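Transcription termination factor FttA (PDB 2XR1) probably terminates transcription by zinc-dependent endonucleolytic cleavage of nascent RNA at the exit channel of RNA polymerase followed by 5'-3' degradation of the released transcript. Local coordinates at residues B[381-386]-B[581-586]. Numbering follows the deposited sequence.
Sequences ATYGNA and SGHSDR
Thr382 lies over one face of the His583 imidazole, with OG1 offset toward the rim and CB making a CH-pi contact 4.2 Å from the ring centroid; Ser581 OG sits at the edge of the same ring, in its plane. The guanidinium of Arg586 has CA of Ala386 over the centre of one face and the carbonyl oxygen of Gly384 at its edge, where NH1 donates to Gly384 O across 2.9 Å. The Tyr383 ring runs alongside 581-585: CD1 packs on His583 CB at 3.9 Å, CB rests on Ser584 O and Asp585 CA, and OH receives a weak bond from Ser581 OG while its stronger partner is Asp578. Ser581 OG also accepts from His583 N at 3.2 Å, closing an ST turn, and one water links Tyr383 N to Ser584 O. A bend at chi2 (79°) folds the Arg586 chain past Asn385 O, and on helix 610-624 NH1 forms a salt bridge with Asp615 OD1 and NH2 a hydrogen bond with Ser619 OG. These loops of the metallo-beta-lactamase fold border the two-zinc site: Glu380 hydrogen-bonds Thr382 OG1 through OE1 and His583 ND1 through OE2, while Thr382 OG1 and Gly582 O hydrogen-bond ND1 of the zinc ligands His607 and His332, respectively. The contact thus supplies second-shell bonds that probably orient ligands of both zinc ions.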
ATOM      1  N   ALA B 381       9.106  16.443 -11.522  1.00 25.63           N
ATOM      2  CA  ALA B 381       8.762  17.828 -11.229  1.00 25.97           C
ATOM      3  C   ALA B 381       9.957  18.669 -10.728  1.00 25.58           C
ATOM      4  O   ALA B 381       9.766  19.556  -9.949  1.00 26.06           O
ATOM      5  CB  ALA B 381       7.590  17.876 -10.220  1.00 25.82           C
ATOM      6  N   THR B 382      11.172  18.388 -11.188  1.00 24.89           N
ATOM      7  CA  THR B 382      12.405  18.969 -10.604  1.00 25.77           C
ATOM      8  C   THR B 382      12.417  20.458 -10.720  1.00 27.87           C
ATOM      9  O   THR B 382      12.711  21.155  -9.758  1.00 29.38           O
ATOM     10  CB  THR B 382      13.678  18.462 -11.261  1.00 25.25           C
ATOM     11  OG1 THR B 382      13.617  17.050 -11.360  1.00 23.21           O
ATOM     12  CG2 THR B 382      14.907  18.844 -10.448  1.00 26.08           C
ATOM     13  N   TYR B 383      12.061  20.958 -11.898  1.00 28.11           N
ATOM     14  CA  TYR B 383      11.886  22.384 -12.079  1.00 29.97           C
ATOM     15  C   TYR B 383      10.396  22.759 -12.054  1.00 30.59           C
ATOM     16  O   TYR B 383       9.916  23.621 -12.807  1.00 32.18           O
ATOM     17  CB  TYR B 383      12.569  22.825 -13.370  1.00 30.22           C
ATOM     18  CG  TYR B 383      14.090  22.825 -13.274  1.00 29.66           C
ATOM     19  CD1 TYR B 383      14.797  21.651 -13.257  1.00 28.69           C
ATOM     20  CD2 TYR B 383      14.794  23.990 -13.201  1.00 29.70           C
ATOM     21  CE1 TYR B 383      16.158  21.632 -13.162  1.00 28.03           C
ATOM     22  CE2 TYR B 383      16.158  23.982 -13.109  1.00 31.72           C
ATOM     23  CZ  TYR B 383      16.839  22.800 -13.089  1.00 29.13           C
ATOM     24  OH  TYR B 383      18.198  22.821 -13.017  1.00 26.32           O
ATOM     25  N   GLY B 384       9.669  22.159 -11.145  1.00 30.14           N
ATOM     26  CA  GLY B 384       8.236  22.264 -11.172  1.00 31.16           C
ATOM     27  C   GLY B 384       7.683  23.538 -10.569  1.00 33.78           C
ATOM     28  O   GLY B 384       6.517  23.828 -10.737  1.00 33.57           O
ATOM     29  N   ASN B 385       8.520  24.273  -9.849  1.00 36.08           N
ATOM     30  CA  ASN B 385       8.112  25.519  -9.255  1.00 39.18           C
ATOM     31  C   ASN B 385       7.667  26.575 -10.280  1.00 40.68           C
ATOM     32  O   ASN B 385       8.248  26.698 -11.346  1.00 40.50           O
ATOM     33  CB  ASN B 385       9.264  26.063  -8.419  1.00 41.25           C
ATOM     34  CG  ASN B 385       9.197  25.616  -6.967  1.00 42.99           C
ATOM     35  OD1 ASN B 385       8.282  26.021  -6.228  1.00 49.59           O
ATOM     36  ND2 ASN B 385      10.164  24.819  -6.538  1.00 41.11           N
ATOM     37  N   ALA B 386       6.649  27.361  -9.946  1.00 42.84           N
ATOM     38  CA  ALA B 386       6.174  28.455 -10.834  1.00 44.51           C
ATOM     39  C   ALA B 386       7.332  29.262 -11.422  1.00 45.51           C
ATOM     40  O   ALA B 386       7.267  29.764 -12.524  1.00 46.45           O
ATOM     41  CB  ALA B 386       5.200  29.373 -10.062  1.00 45.70           C
ATOM     42  N   SER B 581      21.297  20.901 -16.758  1.00 32.44           N
ATOM     43  CA  SER B 581      20.823  19.901 -15.840  1.00 31.27           C
ATOM     44  C   SER B 581      20.314  18.697 -16.575  1.00 29.65           C
ATOM     45  O   SER B 581      20.299  17.639 -16.018  1.00 29.44           O
ATOM     46  CB  SER B 581      19.715  20.471 -14.950  1.00 31.26           C
ATOM     47  OG  SER B 581      18.560  20.784 -15.715  1.00 32.67           O
ATOM     48  N   GLY B 582      19.854  18.862 -17.813  1.00 29.85           N
ATOM     49  CA  GLY B 582      19.206  17.774 -18.554  1.00 28.33           C
ATOM     50  C   GLY B 582      17.754  17.512 -18.150  1.00 27.13           C
ATOM     51  O   GLY B 582      17.199  16.473 -18.500  1.00 26.02           O
ATOM     52  N   HIS B 583      17.144  18.451 -17.419  1.00 27.25           N
ATOM     53  CA  HIS B 583      15.711  18.430 -17.117  1.00 26.42           C
ATOM     54  C   HIS B 583      14.918  19.521 -17.812  1.00 26.94           C
ATOM     55  O   HIS B 583      15.403  20.627 -18.083  1.00 28.22           O
ATOM     56  CB  HIS B 583      15.496  18.655 -15.645  1.00 26.81           C
ATOM     57  CG  HIS B 583      16.018  17.556 -14.765  1.00 27.63           C
ATOM     58  ND1 HIS B 583      15.289  16.416 -14.482  1.00 23.03           N
ATOM     59  CD2 HIS B 583      17.171  17.462 -14.056  1.00 26.61           C
ATOM     60  CE1 HIS B 583      15.978  15.678 -13.635  1.00 25.00           C
ATOM     61  NE2 HIS B 583      17.113  16.297 -13.351  1.00 25.28           N
ATOM     62  N   SER B 584      13.666  19.206 -18.068  1.00 26.67           N
ATOM     63  CA  SER B 584      12.706  20.151 -18.532  1.00 26.99           C
ATOM     64  C   SER B 584      12.549  21.230 -17.500  1.00 27.87           C
ATOM     65  O   SER B 584      12.371  20.930 -16.342  1.00 27.92           O
ATOM     66  CB  SER B 584      11.356  19.450 -18.704  1.00 26.44           C
ATOM     67  OG  SER B 584      11.377  18.601 -19.799  1.00 26.09           O
ATOM     68  N   ASP B 585      12.585  22.491 -17.908  1.00 29.38           N
ATOM     69  CA  ASP B 585      12.282  23.577 -16.981  1.00 30.30           C
ATOM     70  C   ASP B 585      10.758  23.648 -16.762  1.00 30.16           C
ATOM     71  O   ASP B 585      10.023  22.769 -17.223  1.00 28.76           O
ATOM     72  CB  ASP B 585      12.875  24.902 -17.473  1.00 31.60           C
ATOM     73  CG  ASP B 585      12.077  25.561 -18.622  1.00 34.90           C
ATOM     74  OD1 ASP B 585      11.118  24.935 -19.152  1.00 37.55           O
ATOM     75  OD2 ASP B 585      12.416  26.727 -19.004  1.00 37.73           O
ATOM     76  N   ARG B 586      10.293  24.666 -16.046  1.00 30.83           N
ATOM     77  CA  ARG B 586       8.872  24.758 -15.718  1.00 31.76           C
ATOM     78  C   ARG B 586       8.021  24.810 -16.980  1.00 32.05           C
ATOM     79  O   ARG B 586       7.095  24.061 -17.110  1.00 31.28           O
ATOM     80  CB  ARG B 586       8.606  25.958 -14.812  1.00 32.78           C
ATOM     81  CG  ARG B 586       7.186  26.425 -14.781  1.00 34.40           C
ATOM     82  CD  ARG B 586       6.283  25.566 -13.894  1.00 34.20           C
ATOM     83  NE  ARG B 586       5.007  26.246 -13.784  1.00 36.44           N
ATOM     84  CZ  ARG B 586       4.113  26.103 -12.816  1.00 36.62           C
ATOM     85  NH1 ARG B 586       4.300  25.281 -11.797  1.00 35.09           N
ATOM     86  NH2 ARG B 586       3.011  26.830 -12.875  1.00 39.31           N
TER
HETATM   87  O   HOH W   1      12.089  19.329 -14.241  1.00 41.67           O